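Local atomic coordinates of TCR beta chain (Gallus gallus, PDB entry 6LIR), a protein that pairs with the TCR alpha chain to form the chicken T-cell receptor, which probably recognises peptide antigens presented by MHC molecules. Residues 173-177 and 178-182; 205-209 and 210-214. All coordinates share one frame; numbering follows the deposited sequence.

Overall arrangement
Interactions 1 and 2 are both two-residue beta hairpins of the immunoglobulin constant domain, but they belong to different sheets of its sandwich: residues 173-182 join strands 166-175 and 178-188, whereas strands 198-207 and 210-219 are joined by residues 205-214. Their centres lie about 18 Å apart and their nearest atoms about 10 Å, without touching. Both are surface contacts; Ser180 alone is buried among the touching residues of interaction 1, Phe205 and Phe206 among those of interaction 2. Interaction 1 is mainly polar, carrying small hydroxyl and amide side chains on the face that meets the TCR alpha chain. Interaction 2 is built round its two phenylalanines, and Phe206 packs against strand 7-11 of the variable domain.

Interaction 1: residues 173-177 and 178-182; sequences TSNGS and TYSLT
Thr173 pairs with Ser180, Ser174 with Tyr179 and Asn175 with Thr178 in an antiparallel beta hairpin, the one that links strands 166-175 and 178-188 of the immunoglobulin C1-type domain. The backbone carries most of the contact. At the open end Thr173 N donates to Ser180 O (2.9 Å) and Ser180 N returns the bond to Thr173 O (3.0 Å), a hydrogen-bonded pair. Next to the turn Asn175 N reaches Thr178 O at 2.7 Å. The turn itself, Asn175 to Thr178, is of type II', and Gly176 takes its first inner position, where the positive phi of 67° is easy for a residue without a side chain. It closes through Thr178 N, which meets Asn175 O at 3.2 Å. Thr178 OG1 adds only a weak bond to the same oxygen; the beta-branched side chain of this residue is at home in a strand.

The side chains divide between the two faces. Thr173, Asn175, Thr178 and Ser180 share one, and the small polar groups of Thr173, Asn175 and Ser180 fit a surface that meets the TCR alpha chain: Asn175 packs on Trp172 of that chain, and Ser180 OG forms a weak hydrogen bond with its indole NE1. Within the hairpin Thr173 CB touches Ser180 OG at 3.8 Å.

Ser174 and Tyr179 occupy the other face as the non-hydrogen-bonded pair. The tyrosine reaches beyond its own strand to touch Phe146 and Asp149, while the short side chain of Ser174 lets the ring approach its CA. With CG anti to its own carbonyl carbon (chi1 -58°), Tyr179 brings ring atom CD1 to 4.0 Å from Ser174 CA, an oblique approach, and Tyr179 CA makes a CA-H...O contact of 3.4 Å with Thr173 O.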
loop_
_atom_site.group_PDB
_atom_site.type_symbol
_atom_site.label_atom_id
_atom_site.label_comp_id
_atom_site.label_asym_id
_atom_site.label_seq_id
_atom_site.Cartn_x
_atom_site.Cartn_y
_atom_site.Cartn_z
ATOM N N THR B 173 9.886 -0.875 -8.958
ATOM C CA THR B 173 10.270 -0.521 -10.319
ATOM C C THR B 173 11.253 -1.563 -10.841
ATOM O O THR B 173 12.289 -1.814 -10.216
ATOM C CB THR B 173 10.901 0.871 -10.363
ATOM O OG1 THR B 173 9.910 1.856 -10.040
ATOM C CG2 THR B 173 11.468 1.152 -11.742
ATOM N N SER B 174 10.912 -2.189 -11.964
ATOM C CA SER B 174 11.779 -3.184 -12.582
ATOM C C SER B 174 12.948 -2.491 -13.274
ATOM O O SER B 174 12.742 -1.700 -14.198
ATOM C CB SER B 174 10.994 -4.032 -13.579
ATOM O OG SER B 174 11.862 -4.841 -14.357
ATOM N N ASN B 175 14.169 -2.793 -12.843
ATOM C CA ASN B 175 15.384 -2.213 -13.418
ATOM C C ASN B 175 16.218 -3.353 -13.992
ATOM O O ASN B 175 17.044 -3.938 -13.287
ATOM C CB ASN B 175 16.192 -1.424 -12.395
ATOM C CG ASN B 175 15.327 -0.721 -11.386
ATOM O OD1 ASN B 175 14.885 -1.328 -10.415
ATOM N ND2 ASN B 175 15.098 0.570 -11.592
ATOM N N GLY B 176 16.016 -3.663 -15.271
ATOM C CA GLY B 176 16.800 -4.725 -15.861
ATOM C C GLY B 176 16.454 -6.064 -15.255
ATOM O O GLY B 176 15.367 -6.598 -15.467
ATOM N N SER B 177 17.381 -6.616 -14.479
ATOM C CA SER B 177 17.216 -7.929 -13.879
ATOM C C SER B 177 16.783 -7.880 -12.419
ATOM O O SER B 177 16.371 -8.911 -11.880
ATOM C CB SER B 177 18.543 -8.684 -13.995
ATOM O OG SER B 177 18.525 -9.920 -13.308
ATOM N N THR B 178 16.860 -6.718 -11.782
ATOM C CA THR B 178 16.540 -6.502 -10.376
ATOM C C THR B 178 15.434 -5.456 -10.225
ATOM O O THR B 178 15.002 -4.830 -11.196
ATOM C CB THR B 178 17.789 -6.093 -9.599
ATOM O OG1 THR B 178 18.573 -5.212 -10.414
ATOM C CG2 THR B 178 18.612 -7.323 -9.282
ATOM N N TYR B 179 14.946 -5.300 -8.994
ATOM C CA TYR B 179 13.926 -4.312 -8.668
ATOM C C TYR B 179 14.499 -3.259 -7.728
ATOM O O TYR B 179 15.494 -3.488 -7.032
ATOM C CB TYR B 179 12.713 -4.958 -7.990
ATOM C CG TYR B 179 12.032 -6.036 -8.792
ATOM C CD1 TYR B 179 10.959 -5.737 -9.621
ATOM C CD2 TYR B 179 12.453 -7.357 -8.711
ATOM C CE1 TYR B 179 10.332 -6.721 -10.354
ATOM C CE2 TYR B 179 11.832 -8.347 -9.439
ATOM C CZ TYR B 179 10.771 -8.025 -10.259
ATOM O OH TYR B 179 10.144 -9.008 -10.989
ATOM N N SER B 180 13.867 -2.086 -7.734
ATOM C CA SER B 180 14.165 -1.026 -6.784
ATOM C C SER B 180 12.869 -0.503 -6.177
ATOM O O SER B 180 11.779 -0.707 -6.716
ATOM C CB SER B 180 14.943 0.124 -7.445
ATOM O OG SER B 180 14.095 0.911 -8.263
ATOM N N LEU B 181 13.003 0.201 -5.054
ATOM C CA LEU B 181 11.868 0.807 -4.372
ATOM C C LEU B 181 12.346 2.075 -3.680
ATOM O O LEU B 181 13.449 2.110 -3.133
ATOM C CB LEU B 181 11.227 -0.153 -3.358
ATOM C CG LEU B 181 9.822 0.229 -2.876
ATOM C CD1 LEU B 181 8.771 -0.078 -3.940
ATOM C CD2 LEU B 181 9.477 -0.467 -1.565
ATOM N N THR B 182 11.515 3.111 -3.708
ATOM C CA THR B 182 11.901 4.426 -3.221
ATOM C C THR B 182 10.915 4.908 -2.168
ATOM O O THR B 182 9.703 4.725 -2.307
ATOM C CB THR B 182 11.970 5.441 -4.378
ATOM O OG1 THR B 182 12.890 4.975 -5.372
ATOM C CG2 THR B 182 12.423 6.806 -3.884
#

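Interaction 2: residues 205-209 and 210-214; sequences FFKNG and TQQSI
Phe206 turns one ring face to the carbonyl of Thr210, whose O atom stands 3.3 Å above the ring plane, offset toward the rim. The Phe205 ring, on the other side of the hairpin, takes a CH-pi contact over a face from Gln212 CB, 4.1 Å from the ring centroid, and at its edge, in the ring plane, CE1 meets Ile214 CG1 at 3.6 Å. Setting CG between its own N and carbonyl carbon (chi1 56°) swings this ring across to the neighbouring strand, where the methylene of Gln212 and the branch of Ile214 offer apolar surface.

The Phe206 ring is also buried against Ile7, Leu8 and Val9 of strand 7-11; an alanine here would probably open a gap against those residues and leave the Thr210 carbonyl without the ring it rests over. Beside it, Gln211 OE1 accepts hydrogen bonds from Ser6 OG and Ile7 N.

The amide of Gln212 crosses the aliphatic part of Lys207, with NE2 3.4 Å from Lys207 CB, and the same nitrogen gives a weak hydrogen bond to Lys207 O. The lysine chain extends past the amide, and its NZ forms a salt bridge with Glu118.

Backbone bonds of 2.9 Å each join Phe205 N to Gln212 O and Gln212 N to Phe205 O, and Lys207 N reaches Thr210 O at 2.8 Å. Thr210 N closes the turn on Lys207 O. Asn208 and Gly209, both with positive phi, make the corner, and asparagine followed by glycine is the classic pair for it: this is a type I' turn in a two-residue beta hairpin, joining the last two strands of the immunoglobulin constant domain beside the variable domain.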
loop_
_atom_site.group_PDB
_atom_site.type_symbol
_atom_site.label_atom_id
_atom_site.label_comp_id
_atom_site.label_asym_id
_atom_site.label_seq_id
_atom_site.Cartn_x
_atom_site.Cartn_y
_atom_site.Cartn_z
ATOM N N PHE B 205 12.652 -7.607 4.422
ATOM C CA PHE B 205 12.539 -8.543 3.312
ATOM C C PHE B 205 12.656 -9.956 3.870
ATOM O O PHE B 205 12.713 -10.159 5.087
ATOM C CB PHE B 205 13.589 -8.238 2.233
ATOM C CG PHE B 205 15.004 -8.221 2.741
ATOM C CD1 PHE B 205 15.546 -7.067 3.286
ATOM C CD2 PHE B 205 15.798 -9.352 2.657
ATOM C CE1 PHE B 205 16.851 -7.050 3.751
ATOM C CE2 PHE B 205 17.102 -9.339 3.120
ATOM C CZ PHE B 205 17.629 -8.184 3.666
ATOM N N PHE B 206 12.683 -10.939 2.975
ATOM C CA PHE B 206 12.731 -12.341 3.364
ATOM C C PHE B 206 13.869 -13.014 2.616
ATOM O O PHE B 206 13.939 -12.934 1.386
ATOM C CB PHE B 206 11.399 -13.032 3.053
ATOM C CG PHE B 206 11.319 -14.451 3.531
ATOM C CD1 PHE B 206 11.733 -15.495 2.719
ATOM C CD2 PHE B 206 10.809 -14.744 4.785
ATOM C CE1 PHE B 206 11.651 -16.805 3.154
ATOM C CE2 PHE B 206 10.723 -16.051 5.225
ATOM C CZ PHE B 206 11.142 -17.082 4.406
ATOM N N LYS B 207 14.755 -13.673 3.361
ATOM C CA LYS B 207 15.904 -14.343 2.770
ATOM C C LYS B 207 16.295 -15.522 3.647
ATOM O O LYS B 207 16.233 -15.436 4.877
ATOM C CB LYS B 207 17.079 -13.369 2.618
ATOM C CG LYS B 207 18.290 -13.922 1.885
ATOM C CD LYS B 207 19.496 -13.016 2.098
ATOM C CE LYS B 207 20.617 -13.320 1.117
ATOM N NZ LYS B 207 21.727 -12.332 1.232
ATOM N N ASN B 208 16.712 -16.613 3.004
ATOM C CA ASN B 208 17.197 -17.812 3.689
ATOM C C ASN B 208 16.194 -18.303 4.729
ATOM O O ASN B 208 16.529 -18.549 5.890
ATOM C CB ASN B 208 18.565 -17.559 4.326
ATOM C CG ASN B 208 19.678 -17.489 3.301
ATOM O OD1 ASN B 208 19.728 -18.288 2.365
ATOM N ND2 ASN B 208 20.578 -16.525 3.469
ATOM N N GLY B 209 14.941 -18.448 4.303
ATOM C CA GLY B 209 13.944 -19.013 5.185
ATOM C C GLY B 209 13.513 -18.138 6.339
ATOM O O GLY B 209 12.793 -18.619 7.219
ATOM N N THR B 210 13.921 -16.870 6.373
ATOM C CA THR B 210 13.612 -16.033 7.523
ATOM C C THR B 210 13.455 -14.580 7.095
ATOM O O THR B 210 13.849 -14.180 5.996
ATOM C CB THR B 210 14.696 -16.154 8.601
ATOM O OG1 THR B 210 14.230 -15.570 9.824
ATOM C CG2 THR B 210 15.971 -15.452 8.154
ATOM N N GLN B 211 12.869 -13.794 7.992
ATOM C CA GLN B 211 12.684 -12.365 7.782
ATOM C C GLN B 211 13.939 -11.614 8.208
ATOM O O GLN B 211 14.494 -11.876 9.280
ATOM C CB GLN B 211 11.462 -11.861 8.551
ATOM C CG GLN B 211 10.209 -12.697 8.313
ATOM C CD GLN B 211 8.948 -11.856 8.223
ATOM O OE1 GLN B 211 8.451 -11.572 7.130
ATOM N NE2 GLN B 211 8.423 -11.452 9.374
ATOM N N GLN B 212 14.390 -10.690 7.363
ATOM C CA GLN B 212 15.596 -9.919 7.626
ATOM C C GLN B 212 15.313 -8.440 7.424
ATOM O O GLN B 212 14.339 -8.053 6.774
ATOM C CB GLN B 212 16.757 -10.326 6.706
ATOM C CG GLN B 212 17.167 -11.778 6.789
ATOM C CD GLN B 212 18.464 -12.061 6.051
ATOM O OE1 GLN B 212 19.305 -11.175 5.875
ATOM N NE2 GLN B 212 18.633 -13.305 5.614
ATOM N N SER B 213 16.205 -7.612 7.966
ATOM C CA SER B 213 16.093 -6.169 7.842
ATOM C C SER B 213 17.468 -5.578 7.581
ATOM O O SER B 213 18.485 -6.096 8.048
ATOM C CB SER B 213 15.517 -5.523 9.111
ATOM O OG SER B 213 14.209 -5.982 9.384
ATOM N N ILE B 214 17.483 -4.480 6.836
ATOM C CA ILE B 214 18.656 -3.629 6.713
ATOM C C ILE B 214 18.253 -2.245 7.187
ATOM O O ILE B 214 17.190 -1.739 6.810
ATOM C CB ILE B 214 19.196 -3.598 5.272
ATOM C CG1 ILE B 214 19.623 -5.006 4.845
ATOM C CG2 ILE B 214 20.360 -2.628 5.158
ATOM C CD1 ILE B 214 20.043 -5.108 3.397
#